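Local coordinates for protein transcriptional regulator, MarR family (Listeria monocytogenes str. 4b, PDB 2QWW) that probably binds DNA as a dimeric winged-helix repressor of the MarR family and so regulates transcription, at residues A[142-145]-A[146-150]. Sequence-based numbering, arbitrary orientation.
Sequences LNKK and VETLL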
loop_
_atom_site.group_PDB
_atom_site.type_symbol
_atom_site.label_atom_id
_atom_site.label_comp_id
_atom_site.label_asym_id
_atom_site.label_seq_id
_atom_site.Cartn_x
_atom_site.Cartn_y
_atom_site.Cartn_z
ATOM N N LEU A 142 13.103 13.838 -12.038
ATOM C CA LEU A 142 13.657 12.486 -12.099
ATOM C C LEU A 142 12.628 11.404 -11.670
ATOM O O LEU A 142 12.510 10.373 -12.328
ATOM C CB LEU A 142 14.974 12.414 -11.304
ATOM C CG LEU A 142 16.125 13.290 -11.827
ATOM C CD1 LEU A 142 17.353 13.279 -10.874
ATOM C CD2 LEU A 142 16.535 12.860 -13.211
ATOM N N ASN A 143 11.887 11.627 -10.588
ATOM C CA ASN A 143 10.857 10.669 -10.179
ATOM C C ASN A 143 9.772 10.500 -11.268
ATOM O O ASN A 143 9.384 9.369 -11.598
ATOM C CB ASN A 143 10.246 11.048 -8.819
ATOM C CG ASN A 143 11.119 10.609 -7.637
ATOM O OD1 ASN A 143 11.564 9.477 -7.574
ATOM N ND2 ASN A 143 11.339 11.499 -6.701
ATOM N N LYS A 144 9.353 11.619 -11.851
ATOM C CA LYS A 144 8.392 11.631 -12.952
ATOM C C LYS A 144 8.948 10.833 -14.143
ATOM O O LYS A 144 8.225 10.075 -14.791
ATOM C CB LYS A 144 8.103 13.068 -13.357
ATOM C CG LYS A 144 6.963 13.269 -14.360
ATOM C CD LYS A 144 5.597 13.222 -13.685
ATOM C CE LYS A 144 4.466 12.954 -14.679
ATOM N NZ LYS A 144 4.536 11.556 -15.222
ATOM N N LYS A 145 10.243 10.974 -14.410
ATOM C CA LYS A 145 10.877 10.223 -15.479
ATOM C C LYS A 145 10.785 8.730 -15.194
ATOM O O LYS A 145 10.442 7.933 -16.074
ATOM C CB LYS A 145 12.327 10.670 -15.645
ATOM C CG LYS A 145 13.058 10.073 -16.820
ATOM C CD LYS A 145 14.435 10.715 -16.987
ATOM C CE LYS A 145 14.372 12.040 -17.714
ATOM N NZ LYS A 145 14.058 11.853 -19.161
ATOM N N VAL A 146 11.056 8.363 -13.951
ATOM C CA VAL A 146 11.020 6.968 -13.541
ATOM C C VAL A 146 9.620 6.360 -13.747
ATOM O O VAL A 146 9.491 5.256 -14.268
ATOM C CB VAL A 146 11.520 6.765 -12.075
ATOM C CG1 VAL A 146 11.370 5.303 -11.637
ATOM C CG2 VAL A 146 12.986 7.170 -11.937
ATOM N N GLU A 147 8.595 7.078 -13.319
ATOM C CA GLU A 147 7.214 6.665 -13.470
ATOM C C GLU A 147 6.872 6.479 -14.941
ATOM O O GLU A 147 6.264 5.481 -15.310
ATOM C CB GLU A 147 6.297 7.738 -12.894
ATOM C CG GLU A 147 4.815 7.447 -13.019
ATOM C CD GLU A 147 3.945 8.673 -12.797
ATOM O OE1 GLU A 147 4.469 9.737 -12.392
ATOM O OE2 GLU A 147 2.716 8.570 -13.023
ATOM N N THR A 148 7.274 7.441 -15.775
ATOM C CA THR A 148 6.978 7.396 -17.204
ATOM C C THR A 148 7.627 6.194 -17.860
ATOM O O THR A 148 6.985 5.502 -18.649
ATOM C CB THR A 148 7.343 8.718 -17.925
ATOM O OG1 THR A 148 8.683 9.083 -17.620
ATOM C CG2 THR A 148 6.468 9.844 -17.453
ATOM N N LEU A 149 8.872 5.915 -17.509
ATOM C CA LEU A 149 9.579 4.767 -18.058
ATOM C C LEU A 149 9.029 3.431 -17.567
ATOM O O LEU A 149 9.093 2.440 -18.288
ATOM C CB LEU A 149 11.071 4.862 -17.739
ATOM C CG LEU A 149 11.798 6.008 -18.433
ATOM C CD1 LEU A 149 13.222 6.138 -17.891
ATOM C CD2 LEU A 149 11.786 5.802 -19.971
ATOM N N LEU A 150 8.552 3.387 -16.326
ATOM C CA LEU A 150 7.922 2.177 -15.774
ATOM C C LEU A 150 6.659 1.812 -16.543
ATOM O O LEU A 150 6.428 0.646 -16.844
ATOM C CB LEU A 150 7.557 2.374 -14.303
ATOM C CG LEU A 150 8.692 2.255 -13.291
ATOM C CD1 LEU A 150 8.215 2.778 -11.931
ATOM C CD2 LEU A 150 9.182 0.839 -13.206
#
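Thr148 turns its hydroxyl back onto the turn before it: OG1 donates to the carbonyl O of Lys145 at 2.6 Å. With chi1 at 52°, OG1 sits between its own backbone N and carbonyl carbon, which swings it toward that acceptor. Lys145 O also takes the amide of Leu149, N to O 2.9 Å, so two donors grip it. They arrive differently: the Leu149 N-H comes in nearly along the C=O axis, whereas the hydroxyl approaches at a C=O...O angle of only 109° and tilted out of the carbonyl plane. Such a bond back to i-3 is one of the known ways a helical threonine satisfies its hydroxyl within its own helix. The carbonyls of Leu142, Asn143 and Lys144 each take the amide four residues on, as in Glu147 N to Asn143 O (3.0 Å).

Outside the backbone, Lys144 and Glu147 form a loose salt bridge, NZ to OE1 3.4 Å, a weak hydrogen bond. Lys144 gets there by bending at chi2 (80°) and chi4, which brings its ammonium up to OE1 and beside the methyl CG2 of Thr148, 3.4 Å from NZ. Glu147 OE2 is held separately, by Ser21 OG of the second subunit and by a salt bridge to Lys151. On another flank, Lys145 and Leu149 run side by side, CG to CD1 4.1 Å.

This is the C-terminal end of helix 133-150, where Asn143, Val146 and Glu147 meet the second subunit while Lys144 is exposed. Asn143 OD1 accepts a hydrogen bond from Tyr19 OH of helix 8-37; its ND2 bonds OD1 of Asn143 in the second subunit, whose Leu139 packs against Val146. As in MarR relatives, N- and C-terminal helices build the dimer interface, apart from the winged-helix region.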